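Cytolethal distending toxin subunit A (Haemophilus ducreyi, PDB 1SR4) forms, probably together with CdtC, the lectin-type delivery part of a heterotrimeric bacterial genotoxin that carries CdtB to host cells and arrests them in G2/M. Local coordinates at residues Ile96-Met101 with Val113-Gly118; Gly160-Tyr165 with Ser179-Ala184. One frame throughout, in Å; residues are numbered along the deposited sequence.

Contact 1: Ile96-Met101 with Val113-Gly118; sequences IRNWKM and VNQSLG
OD1 of Asn114 is gripped by two backbone N-H groups from the turn that follows it: Leu117 N comes in along a lone pair at 2.9 Å, nearly straight (168°), while the bond from Ser116 N is weak. This Asx motif fixes the rotation of the amide. With CG anti to the backbone N (chi1 -164°), the other branch, ND2, reaches across to the 3-10 segment and donates to Ile96 O at 2.8 Å. The acceptor lies in the amide plane of Asn114, but the nitrogen sits above the plane of the Ile96 carbonyl. That same ND2 rides over one face of the Trp99 ring, nearest CH2 at 3.5 Å and offset toward the rim, with amide and ring planes almost perpendicular (85°). The indole is tethered in turn by NE1, which bonds to Leu71 O. Asn98 and Gln115 lie side by side on another flank. Gln115, extended beyond CG, offers OE1 to Asn98 ND2 at 2.9 Å, met almost along the C=O axis, and Gln115 N donates to Asn98 O at 2.9 Å. Asn98 OD1 is taken by Val199 N, so both ends of this buried amide are used. Further along, Lys100 and Val113 form an antiparallel hydrogen-bonded pair, with Lys100 N to Val113 O at 2.8 Å and Val113 N to Lys100 O at 2.9 Å. Next to them Met101 O accepts from Gln35 of the CdtB chain. Asn114 thus finishes the two-stranded hairpin of 99-103 and 110-114, a recurring element of the ricin-type beta-trefoil lectin fold.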
loop_
_atom_site.group_PDB
_atom_site.type_symbol
_atom_site.label_atom_id
_atom_site.label_comp_id
_atom_site.label_asym_id
_atom_site.label_seq_id
_atom_site.Cartn_x
_atom_site.Cartn_y
_atom_site.Cartn_z
ATOM N N ILE A 96 22.901 4.705 6.318
ATOM C CA ILE A 96 22.701 6.136 6.092
ATOM C C ILE A 96 21.875 6.289 4.800
ATOM O O ILE A 96 21.459 7.398 4.428
ATOM C CB ILE A 96 24.032 6.901 5.904
ATOM C CG1 ILE A 96 24.735 6.440 4.621
ATOM C CG2 ILE A 96 24.922 6.706 7.129
ATOM C CD1 ILE A 96 25.985 7.265 4.264
ATOM N N ARG A 97 21.640 5.158 4.131
ATOM C CA ARG A 97 20.865 5.124 2.879
ATOM C C ARG A 97 19.364 4.891 3.093
ATOM O O ARG A 97 18.573 5.027 2.156
ATOM C CB ARG A 97 21.415 4.026 1.974
ATOM C CG ARG A 97 22.844 4.286 1.499
ATOM C CD ARG A 97 23.390 3.069 0.760
ATOM N NE ARG A 97 23.430 1.905 1.642
ATOM C CZ ARG A 97 23.622 0.663 1.213
ATOM N NH1 ARG A 97 23.804 0.419 -0.086
ATOM N NH2 ARG A 97 23.596 -0.344 2.077
ATOM N N ASN A 98 18.982 4.550 4.322
ATOM C CA ASN A 98 17.592 4.269 4.672
ATOM C C ASN A 98 16.946 5.394 5.453
ATOM O O ASN A 98 17.588 6.035 6.272
ATOM C CB ASN A 98 17.487 2.970 5.501
ATOM C CG ASN A 98 18.015 1.769 4.756
ATOM O OD1 ASN A 98 17.711 1.581 3.579
ATOM N ND2 ASN A 98 18.810 0.944 5.435
ATOM N N TRP A 99 15.653 5.593 5.213
ATOM C CA TRP A 99 14.909 6.647 5.867
ATOM C C TRP A 99 13.588 6.139 6.407
ATOM O O TRP A 99 13.021 5.167 5.896
ATOM C CB TRP A 99 14.600 7.771 4.872
ATOM C CG TRP A 99 15.800 8.293 4.134
ATOM C CD1 TRP A 99 16.344 7.789 2.986
ATOM C CD2 TRP A 99 16.599 9.421 4.502
ATOM N NE1 TRP A 99 17.440 8.542 2.613
ATOM C CE2 TRP A 99 17.613 9.552 3.524
ATOM C CE3 TRP A 99 16.552 10.338 5.565
ATOM C CZ2 TRP A 99 18.577 10.568 3.571
ATOM C CZ3 TRP A 99 17.515 11.354 5.613
ATOM C CH2 TRP A 99 18.512 11.457 4.617
ATOM N N LYS A 100 13.107 6.824 7.438
ATOM C CA LYS A 100 11.820 6.541 8.034
ATOM C C LYS A 100 10.936 7.707 7.570
ATOM O O LYS A 100 11.230 8.879 7.822
ATOM C CB LYS A 100 11.910 6.523 9.562
ATOM C CG LYS A 100 10.541 6.467 10.256
ATOM C CD LYS A 100 10.660 6.547 11.790
ATOM C CE LYS A 100 11.301 5.295 12.361
ATOM N NZ LYS A 100 11.461 5.327 13.862
ATOM N N MET A 101 9.864 7.376 6.873
ATOM C CA MET A 101 8.928 8.366 6.365
ATOM C C MET A 101 7.790 8.571 7.382
ATOM O O MET A 101 7.071 7.627 7.703
ATOM C CB MET A 101 8.364 7.845 5.051
ATOM C CG MET A 101 7.923 8.890 4.103
ATOM S SD MET A 101 7.327 8.164 2.548
ATOM C CE MET A 101 6.020 9.200 2.394
ATOM N N VAL A 113 13.390 10.799 8.113
ATOM C CA VAL A 113 14.387 10.695 9.175
ATOM C C VAL A 113 15.415 9.604 8.849
ATOM O O VAL A 113 15.057 8.452 8.617
ATOM C CB VAL A 113 13.687 10.366 10.501
ATOM C CG1 VAL A 113 14.673 10.514 11.688
ATOM C CG2 VAL A 113 12.477 11.302 10.672
ATOM N N ASN A 114 16.692 9.960 8.849
ATOM C CA ASN A 114 17.733 8.984 8.527
ATOM C C ASN A 114 17.811 7.862 9.554
ATOM O O ASN A 114 17.814 8.121 10.757
ATOM C CB ASN A 114 19.089 9.677 8.415
ATOM C CG ASN A 114 20.119 8.812 7.712
ATOM O OD1 ASN A 114 20.936 8.141 8.350
ATOM N ND2 ASN A 114 20.070 8.811 6.386
ATOM N N GLN A 115 17.887 6.619 9.080
ATOM C CA GLN A 115 17.943 5.480 9.987
ATOM C C GLN A 115 19.163 5.497 10.879
ATOM O O GLN A 115 19.068 5.219 12.064
ATOM C CB GLN A 115 17.952 4.144 9.225
ATOM C CG GLN A 115 18.128 2.956 10.156
ATOM C CD GLN A 115 18.027 1.620 9.456
ATOM O OE1 GLN A 115 18.396 1.489 8.280
ATOM N NE2 GLN A 115 17.546 0.609 10.176
ATOM N N SER A 116 20.308 5.795 10.286
ATOM C CA SER A 116 21.566 5.792 11.012
ATOM C C SER A 116 21.858 7.045 11.809
ATOM O O SER A 116 22.238 6.963 12.973
ATOM C CB SER A 116 22.725 5.558 10.035
ATOM O OG SER A 116 23.973 5.653 10.703
ATOM N N LEU A 117 21.666 8.200 11.182
ATOM C CA LEU A 117 21.999 9.468 11.819
ATOM C C LEU A 117 20.887 10.211 12.554
ATOM O O LEU A 117 21.168 11.103 13.344
ATOM C CB LEU A 117 22.634 10.390 10.781
ATOM C CG LEU A 117 23.844 9.794 10.049
ATOM C CD1 LEU A 117 24.298 10.765 8.952
ATOM C CD2 LEU A 117 24.994 9.538 11.029
ATOM N N GLY A 118 19.634 9.854 12.295
ATOM C CA GLY A 118 18.543 10.524 12.976
ATOM C C GLY A 118 18.288 11.940 12.493
ATOM O O GLY A 118 17.481 12.656 13.079
#

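Contact 2: Gly160-Tyr165 with Ser179-Ala184; sequences GRCVTY and SVCDGA
Both cysteines place SG anti to their own carbonyl carbon and beside the backbone N, with chi1 -73° at Cys162 and -58° at Cys181, and the two sulfurs meet tip to tip. The Cys162 SG-Cys181 SG bond is 2.0 Å long and is twisted right-handed by 94°, close to the relaxed value for a disulfide. It pins the loop after strand 176-179, where Cys181 is the centre of an inverse gamma turn, back onto strand 162-165. Beside it, Cys162 and Ser179 make an antiparallel hydrogen-bonded pair: Cys162 N gives to Ser179 O at 2.8 Å and Ser179 N gives to Cys162 O at 3.0 Å, both in the carbonyl plane. This two-stranded pairing belongs to the ricin B-type beta-trefoil of the subunit, and the disulfide runs from Cys162, itself in the pair, to Cys181, two residues beyond Ser179. Ser179 OG, in the crowded position between backbone N and carbonyl carbon, donates to Thr164 OG1 at 2.7 Å. Thr164 OG1, turned beside its own N, in turn donates to Cys162 O at 3.0 Å from above the carbonyl plane, so that oxygen is held by two donors. Strand 189-196 adds to this chain of bonds: Arg189 NH2 donates to Ser179 OG and Gln191 NE2 to Thr164 OG1. At the disulfide end of the pairing a water bridges the two backbones, donating to Gly160 O at 2.9 Å and accepting from Cys181 N at 2.8 Å. Arg161 runs alongside Ser179, its CB 3.5 Å from Ser179 O, while its guanidinium turns to Gln159 and Asn126.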
loop_
_atom_site.group_PDB
_atom_site.type_symbol
_atom_site.label_atom_id
_atom_site.label_comp_id
_atom_site.label_asym_id
_atom_site.label_seq_id
_atom_site.Cartn_x
_atom_site.Cartn_y
_atom_site.Cartn_z
ATOM N N GLY A 160 8.507 24.844 -3.173
ATOM C CA GLY A 160 7.550 24.720 -4.251
ATOM C C GLY A 160 8.250 24.119 -5.455
ATOM O O GLY A 160 7.785 24.275 -6.582
ATOM N N ARG A 161 9.379 23.439 -5.227
ATOM C CA ARG A 161 10.142 22.829 -6.318
ATOM C C ARG A 161 10.281 21.318 -6.082
ATOM O O ARG A 161 10.191 20.857 -4.954
ATOM C CB ARG A 161 11.522 23.482 -6.427
ATOM C CG ARG A 161 11.470 24.964 -6.826
ATOM C CD ARG A 161 12.808 25.446 -7.394
ATOM N NE ARG A 161 13.887 25.475 -6.404
ATOM C CZ ARG A 161 15.155 25.752 -6.708
ATOM N NH1 ARG A 161 15.487 26.018 -7.961
ATOM N NH2 ARG A 161 16.089 25.770 -5.773
ATOM N N CYS A 162 10.506 20.561 -7.149
ATOM C CA CYS A 162 10.611 19.114 -7.049
ATOM C C CYS A 162 12.026 18.554 -7.098
ATOM O O CYS A 162 12.913 19.107 -7.752
ATOM C CB CYS A 162 9.737 18.485 -8.141
ATOM S SG CYS A 162 7.971 18.662 -7.725
ATOM N N VAL A 163 12.218 17.444 -6.392
ATOM C CA VAL A 163 13.511 16.764 -6.319
ATOM C C VAL A 163 13.801 16.155 -7.691
ATOM O O VAL A 163 13.077 15.283 -8.178
ATOM C CB VAL A 163 13.478 15.690 -5.225
ATOM C CG1 VAL A 163 14.839 15.003 -5.105
ATOM C CG2 VAL A 163 13.072 16.347 -3.901
ATOM N N THR A 164 14.884 16.626 -8.297
ATOM C CA THR A 164 15.297 16.247 -9.647
ATOM C C THR A 164 16.659 15.562 -9.655
ATOM O O THR A 164 17.515 15.867 -8.824
ATOM C CB THR A 164 15.384 17.540 -10.500
ATOM O OG1 THR A 164 14.168 18.279 -10.339
ATOM C CG2 THR A 164 15.626 17.233 -11.979
ATOM N N TYR A 165 16.873 14.653 -10.607
ATOM C CA TYR A 165 18.158 13.962 -10.697
ATOM C C TYR A 165 18.411 13.513 -12.128
ATOM O O TYR A 165 17.490 13.466 -12.937
ATOM C CB TYR A 165 18.175 12.732 -9.775
ATOM C CG TYR A 165 17.155 11.687 -10.166
ATOM C CD1 TYR A 165 17.507 10.599 -10.978
ATOM C CD2 TYR A 165 15.830 11.807 -9.750
ATOM C CE1 TYR A 165 16.552 9.652 -11.365
ATOM C CE2 TYR A 165 14.867 10.876 -10.124
ATOM C CZ TYR A 165 15.225 9.803 -10.931
ATOM O OH TYR A 165 14.243 8.915 -11.324
ATOM N N SER A 179 14.050 21.702 -8.810
ATOM C CA SER A 179 13.710 22.531 -9.965
ATOM C C SER A 179 12.205 22.521 -10.205
ATOM O O SER A 179 11.457 21.837 -9.497
ATOM C CB SER A 179 14.468 22.072 -11.225
ATOM O OG SER A 179 14.144 20.736 -11.557
ATOM N N VAL A 180 11.752 23.271 -11.202
ATOM C CA VAL A 180 10.328 23.358 -11.474
ATOM C C VAL A 180 9.712 21.968 -11.634
ATOM O O VAL A 180 10.278 21.092 -12.294
ATOM C CB VAL A 180 10.054 24.239 -12.735
ATOM C CG1 VAL A 180 10.696 23.612 -13.965
ATOM C CG2 VAL A 180 8.567 24.417 -12.936
ATOM N N CYS A 181 8.552 21.767 -11.021
ATOM C CA CYS A 181 7.870 20.479 -11.090
ATOM C C CYS A 181 7.167 20.234 -12.410
ATOM O O CYS A 181 6.000 20.567 -12.545
ATOM C CB CYS A 181 6.827 20.374 -9.974
ATOM S SG CYS A 181 7.492 20.562 -8.288
ATOM N N ASP A 182 7.848 19.659 -13.390
ATOM C CA ASP A 182 7.172 19.389 -14.652
ATOM C C ASP A 182 6.992 17.891 -14.878
ATOM O O ASP A 182 6.382 17.472 -15.867
ATOM C CB ASP A 182 7.917 20.018 -15.825
ATOM C CG ASP A 182 9.401 19.724 -15.805
ATOM O OD1 ASP A 182 9.816 18.693 -15.224
ATOM O OD2 ASP A 182 10.154 20.530 -16.390
ATOM N N GLY A 183 7.500 17.086 -13.950
ATOM C CA GLY A 183 7.356 15.645 -14.078
ATOM C C GLY A 183 8.139 15.060 -15.238
ATOM O O GLY A 183 7.780 14.023 -15.798
ATOM N N ALA A 184 9.226 15.720 -15.604
ATOM C CA ALA A 184 10.043 15.234 -16.703
ATOM C C ALA A 184 10.637 13.861 -16.369
ATOM O O ALA A 184 10.872 13.549 -15.208
ATOM C CB ALA A 184 11.164 16.222 -16.991
HETATM O O HOH W 1 7.536 23.846 -9.393
#

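From the N terminus, the chain passes strands 69-73 and 82-86 before reaching contact 1, which closes 11 intervening residues, the far part of the hairpin 99-103/110-114. It then runs through strands 120-124 to 152-156, with the Cys120-Cys133 disulfide on the way, and enters contact 2, where 160-165 and 179-184 close a 13-residue loop on the pairing 162-165/176-179. The loops follow in series and neither nest nor cross. The centres of contact 1 and contact 2 lie 23 Å apart, and the two do not touch. Contact 1, nearer the chain centre, ties its hairpin, which borders CdtB, to strand 69-73 and the loop at 198-200; contact 2, farther out, is joined to strands 152-156 and 189-196.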